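Local structure of probable dehydrogenase (Bordetella bronchiseptica, 3MOI) at residues Arg193-Arg198 / Met217-Asp222; Ala199-Leu204 / Glu377-Gly382. The protein is a putative oxidoreductase of the GFO/IDH/MocA family that probably uses a nicotinamide dinucleotide bound to its Rossmann-fold domain. One frame throughout, in Å; residues are numbered along the deposited sequence.

How the interactions relate
Read from the N terminus, the chain first builds a Rossmann-type sheet and then enters the mixed sheet that holds both contacts. Strand 194-202 serves them in turn. Interaction 1 closes the shorter loop, pairing its first half with 217-222 on the next strand, 19 residues on, as a beta hairpin. Interaction 2 closes the longer loop, 173 residues from the end of 199-204 to the start of 377-382, where the end of helix 362-381 comes back to the second half of the same strand. The two loops cross rather than nest, since 199-204 lies inside the hairpin and 377-382 beyond it. Their centres are about 17 Å apart, yet Arg198 NH1 comes within 3.3 Å of Ser378 OG.

Interaction 1: residues Arg193-Arg198 / Met217-Asp222; sequences RITAVR and MLTLED
Ala196 and Thr219 meet at a classic beta bulge in the antiparallel hairpin of strands 194-202 and 213-220, part of the mixed sheet of the GFO/IDH/MocA C-terminal domain. Thr219 O accepts from Thr195 N at 2.8 Å and, more weakly, from Ala196 N, so two residues of one strand face one of the other. Thr195 OG1 adds a further weak bond to that oxygen; its chi1 of 54° sets the hydroxyl between the backbone N and the carbonyl carbon. Thr219 N returns a bond to Ala196 O, which completes the bulge; beyond it, Arg198 and Met217 exchange two bonds, the one from Arg198 N to Met217 O nearly straight at 174°.

On the tightly packed side, Ile194, Val197, Leu218 and Leu220 share one face of the sheet, covered by helices 179-190 and 362-381. CG1 of Ile194 lies 3.7 Å from Leu220 CD2, and Ile194 CD1 reaches Leu218 CD2 at 4.1 Å, the side chains meeting at a slant. The other face carries Ala196, Thr219, Arg198 and Met217; there CB of Ala196 sits 3.8 Å from CB of Thr219. This face meets the second subunit: Thr219 OG1 is bonded to Arg198 of that chain, and the guanidinium of Arg198 in turn bonds Gln384 and Thr219 of the second subunit.

The open end, by contrast, is exposed and loosely joined. Thr195 CG2 packs 3.8 Å from Glu221 CB, the two side chains crossing at about a right angle. Glu221 carries its CG anti to the backbone N (chi1 162°), and its carboxylate turns to the backbone of Arg193 rather than to the guanidinium: Arg193 N stands above the carboxylate plane, 3.2 Å from Glu221 OE1.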
loop_
_atom_site.group_PDB
_atom_site.type_symbol
_atom_site.label_atom_id
_atom_site.label_comp_id
_atom_site.label_asym_id
_atom_site.label_seq_id
_atom_site.Cartn_x
_atom_site.Cartn_y
_atom_site.Cartn_z
ATOM N N ARG A 193 15.399 -4.099 -13.583
ATOM C CA ARG A 193 15.825 -2.754 -13.444
ATOM C C ARG A 193 14.614 -1.840 -13.191
ATOM O O ARG A 193 13.533 -1.990 -13.772
ATOM C CB ARG A 193 16.589 -2.312 -14.683
ATOM C CG ARG A 193 17.109 -0.850 -14.618
ATOM C CD ARG A 193 18.105 -0.528 -15.733
ATOM N NE ARG A 193 18.067 0.893 -16.115
ATOM C CZ ARG A 193 18.887 1.815 -15.616
ATOM N NH1 ARG A 193 19.807 1.460 -14.716
ATOM N NH2 ARG A 193 18.778 3.088 -15.988
ATOM N N ILE A 194 14.820 -0.886 -12.298
ATOM C CA ILE A 194 13.877 0.151 -12.072
ATOM C C ILE A 194 14.111 1.209 -13.138
ATOM O O ILE A 194 15.168 1.806 -13.172
ATOM C CB ILE A 194 14.103 0.721 -10.669
ATOM C CG1 ILE A 194 13.808 -0.372 -9.640
ATOM C CG2 ILE A 194 13.241 1.900 -10.474
ATOM C CD1 ILE A 194 14.176 -0.100 -8.212
ATOM N N THR A 195 13.144 1.453 -13.988
ATOM C CA THR A 195 13.310 2.390 -15.133
ATOM C C THR A 195 12.567 3.698 -14.966
ATOM O O THR A 195 12.788 4.610 -15.729
ATOM C CB THR A 195 12.807 1.803 -16.480
ATOM O OG1 THR A 195 11.453 1.376 -16.307
ATOM C CG2 THR A 195 13.663 0.594 -16.905
ATOM N N ALA A 196 11.699 3.828 -13.977
ATOM C CA ALA A 196 11.126 5.160 -13.722
ATOM C C ALA A 196 10.659 5.271 -12.264
ATOM O O ALA A 196 10.353 4.278 -11.632
ATOM C CB ALA A 196 9.980 5.452 -14.691
ATOM N N VAL A 197 10.597 6.494 -11.763
ATOM C CA VAL A 197 10.309 6.781 -10.366
ATOM C C VAL A 197 9.399 7.984 -10.289
ATOM O O VAL A 197 9.791 9.088 -10.738
ATOM C CB VAL A 197 11.554 7.163 -9.596
ATOM C CG1 VAL A 197 11.190 7.417 -8.156
ATOM C CG2 VAL A 197 12.618 6.117 -9.726
ATOM N N ARG A 198 8.211 7.768 -9.715
ATOM C CA ARG A 198 7.372 8.836 -9.252
ATOM C C ARG A 198 7.287 8.748 -7.730
ATOM O O ARG A 198 6.780 7.737 -7.202
ATOM C CB ARG A 198 5.974 8.695 -9.860
ATOM C CG ARG A 198 4.969 9.720 -9.384
ATOM C CD ARG A 198 5.407 11.168 -9.706
ATOM N NE ARG A 198 4.439 12.117 -9.178
ATOM C CZ ARG A 198 4.659 12.923 -8.150
ATOM N NH1 ARG A 198 5.853 12.928 -7.594
ATOM N NH2 ARG A 198 3.683 13.741 -7.704
ATOM N N MET A 217 5.870 5.184 -6.612
ATOM C CA MET A 217 5.568 4.183 -7.568
ATOM C C MET A 217 6.801 4.010 -8.450
ATOM O O MET A 217 7.251 4.958 -9.175
ATOM C CB MET A 217 4.352 4.518 -8.438
ATOM C CG MET A 217 3.799 3.173 -9.040
ATOM S SD MET A 217 2.374 3.136 -10.061
ATOM C CE MET A 217 1.843 4.584 -9.379
ATOM N N LEU A 218 7.291 2.787 -8.448
ATOM C CA LEU A 218 8.475 2.442 -9.187
ATOM C C LEU A 218 8.070 1.681 -10.436
ATOM O O LEU A 218 7.394 0.618 -10.343
ATOM C CB LEU A 218 9.365 1.550 -8.309
ATOM C CG LEU A 218 10.401 2.140 -7.342
ATOM C CD1 LEU A 218 10.046 3.440 -6.786
ATOM C CD2 LEU A 218 10.840 1.145 -6.237
ATOM N N THR A 219 8.458 2.173 -11.595
ATOM C CA THR A 219 8.182 1.417 -12.800
ATOM C C THR A 219 9.358 0.448 -13.110
ATOM O O THR A 219 10.506 0.844 -13.158
ATOM C CB THR A 219 7.972 2.328 -13.991
ATOM O OG1 THR A 219 6.871 3.197 -13.708
ATOM C CG2 THR A 219 7.693 1.489 -15.267
ATOM N N LEU A 220 9.051 -0.818 -13.321
ATOM C CA LEU A 220 10.055 -1.778 -13.645
ATOM C C LEU A 220 10.053 -1.961 -15.159
ATOM O O LEU A 220 9.337 -1.350 -15.922
ATOM C CB LEU A 220 9.816 -3.075 -12.912
ATOM C CG LEU A 220 9.666 -2.992 -11.394
ATOM C CD1 LEU A 220 9.383 -4.366 -10.859
ATOM C CD2 LEU A 220 10.882 -2.423 -10.709
ATOM N N GLU A 221 10.894 -2.814 -15.617
ATOM C CA GLU A 221 11.415 -2.664 -16.945
ATOM C C GLU A 221 10.532 -3.416 -17.895
ATOM O O GLU A 221 10.426 -3.009 -19.053
ATOM C CB GLU A 221 12.852 -3.158 -16.891
ATOM C CG GLU A 221 13.575 -3.526 -18.100
ATOM C CD GLU A 221 14.997 -4.097 -17.658
ATOM O OE1 GLU A 221 15.113 -4.922 -16.640
ATOM O OE2 GLU A 221 15.979 -3.642 -18.317
ATOM N N ASP A 222 9.872 -4.488 -17.440
ATOM C CA ASP A 222 8.941 -5.202 -18.342
ATOM C C ASP A 222 7.540 -4.595 -18.272
ATOM O O ASP A 222 6.630 -5.133 -18.841
ATOM C CB ASP A 222 8.926 -6.730 -18.080
ATOM C CG ASP A 222 8.142 -7.124 -16.796
ATOM O OD1 ASP A 222 7.782 -6.192 -16.018
ATOM O OD2 ASP A 222 7.888 -8.360 -16.567
#

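Interaction 2: residues Ala199-Leu204 / Glu377-Gly382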
loop_
_atom_site.group_PDB
_atom_site.type_symbol
_atom_site.label_atom_id
_atom_site.label_comp_id
_atom_site.label_asym_id
_atom_site.label_seq_id
_atom_site.Cartn_x
_atom_site.Cartn_y
_atom_site.Cartn_z
ATOM N N ALA A 199 7.742 9.791 -7.023
ATOM C CA ALA A 199 7.692 9.798 -5.544
ATOM C C ALA A 199 7.390 11.185 -4.962
ATOM O O ALA A 199 7.636 12.176 -5.612
ATOM C CB ALA A 199 8.957 9.263 -4.978
ATOM N N MET A 200 6.884 11.211 -3.731
ATOM C CA MET A 200 6.565 12.413 -2.950
ATOM C C MET A 200 7.193 12.104 -1.625
ATOM O O MET A 200 7.036 10.989 -1.166
ATOM C CB MET A 200 5.063 12.466 -2.698
ATOM C CG MET A 200 4.554 13.659 -1.786
ATOM S SD MET A 200 3.308 13.117 -0.607
ATOM C CE MET A 200 4.355 12.096 0.417
ATOM N N THR A 201 7.878 13.044 -0.989
ATOM C CA THR A 201 8.398 12.840 0.383
ATOM C C THR A 201 7.846 13.948 1.287
ATOM O O THR A 201 7.511 14.980 0.807
ATOM C CB THR A 201 9.900 12.976 0.415
ATOM O OG1 THR A 201 10.198 14.294 -0.077
ATOM C CG2 THR A 201 10.566 11.901 -0.450
ATOM N N GLY A 202 7.775 13.698 2.587
ATOM C CA GLY A 202 7.405 14.695 3.585
ATOM C C GLY A 202 8.416 14.737 4.713
ATOM O O GLY A 202 9.177 13.763 4.975
ATOM N N ARG A 203 8.457 15.896 5.352
ATOM C CA ARG A 203 9.290 16.161 6.522
ATOM C C ARG A 203 8.345 16.772 7.508
ATOM O O ARG A 203 8.401 17.943 7.818
ATOM C CB ARG A 203 10.349 17.175 6.196
ATOM C CG ARG A 203 11.352 16.716 5.198
ATOM C CD ARG A 203 12.517 17.666 5.218
ATOM N NE ARG A 203 12.406 18.599 4.120
ATOM C CZ ARG A 203 13.383 18.838 3.242
ATOM N NH1 ARG A 203 14.590 18.232 3.367
ATOM N NH2 ARG A 203 13.150 19.689 2.219
ATOM N N LEU A 204 7.459 15.951 8.017
ATOM C CA LEU A 204 6.366 16.470 8.786
ATOM C C LEU A 204 6.697 17.026 10.171
ATOM O O LEU A 204 5.816 17.530 10.827
ATOM C CB LEU A 204 5.299 15.388 8.876
ATOM C CG LEU A 204 4.800 14.968 7.481
ATOM C CD1 LEU A 204 3.541 14.222 7.622
ATOM C CD2 LEU A 204 4.626 16.170 6.505
ATOM N N GLU A 377 14.482 13.863 -6.596
ATOM C CA GLU A 377 14.099 14.707 -7.716
ATOM C C GLU A 377 12.592 14.695 -7.984
ATOM O O GLU A 377 11.994 15.764 -8.208
ATOM C CB GLU A 377 14.817 14.307 -8.976
ATOM C CG GLU A 377 14.465 15.180 -10.183
ATOM C CD GLU A 377 15.204 14.785 -11.485
ATOM O OE1 GLU A 377 16.258 14.089 -11.409
ATOM O OE2 GLU A 377 14.703 15.168 -12.596
ATOM N N SER A 378 11.984 13.500 -8.013
ATOM C CA SER A 378 10.579 13.384 -8.390
ATOM C C SER A 378 9.725 14.151 -7.390
ATOM O O SER A 378 8.742 14.762 -7.749
ATOM C CB SER A 378 10.122 11.945 -8.375
ATOM O OG SER A 378 8.786 11.871 -8.737
ATOM N N SER A 379 10.150 14.137 -6.141
ATOM C CA SER A 379 9.408 14.761 -5.102
ATOM C C SER A 379 9.557 16.281 -5.177
ATOM O O SER A 379 8.672 17.003 -4.828
ATOM C CB SER A 379 9.861 14.226 -3.726
ATOM O OG SER A 379 9.191 14.943 -2.709
ATOM N N ALA A 380 10.668 16.775 -5.658
ATOM C CA ALA A 380 10.862 18.230 -5.771
ATOM C C ALA A 380 10.046 18.745 -6.943
ATOM O O ALA A 380 9.453 19.830 -6.865
ATOM C CB ALA A 380 12.362 18.557 -5.992
ATOM N N THR A 381 9.979 17.965 -8.027
ATOM C CA THR A 381 9.431 18.476 -9.282
ATOM C C THR A 381 7.979 18.058 -9.530
ATOM O O THR A 381 7.331 18.617 -10.376
ATOM C CB THR A 381 10.257 17.945 -10.464
ATOM O OG1 THR A 381 10.109 16.501 -10.557
ATOM C CG2 THR A 381 11.757 18.343 -10.351
ATOM N N GLY A 382 7.464 17.040 -8.829
ATOM C CA GLY A 382 6.136 16.499 -9.149
ATOM C C GLY A 382 6.071 15.571 -10.359
ATOM O O GLY A 382 4.995 15.112 -10.709
#
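Ser378 and Ser379 both hold OG anti to their own backbone N (chi1 close to 180° in both), and from consecutive positions near the end of helix 362-381 the two hydroxyls reach alternate NH groups of the strand. Ser378 OG accepts from Ala199 N at 2.9 Å in a fairly straight bond, 168° at the hydrogen. Ser379 OG accepts from Thr201 N, also at 2.9 Å but more bent. The short helix and strand segments run at 82° to each other, their axes 6.1 Å apart, so this is a helix laid across a beta strand of the C-terminal domain, joined by serine hydroxyls to main-chain NH groups as well as by packing. Ser379 CA closes in on the strand too, with Ala199 O 3.2 Å from it in a CA-H...O contact. Thr201 turns OG1 to within 2.9 Å of Ser379 OG, and its CG2 lies against Ser379 CB. The hydroxyl of Ser378 has a second firm partner in the carbonyl of Arg383, just past the helix. Gly382, the first residue past the helix, has positive phi, and its O accepts a bond from Gln384 NE2 of the second subunit.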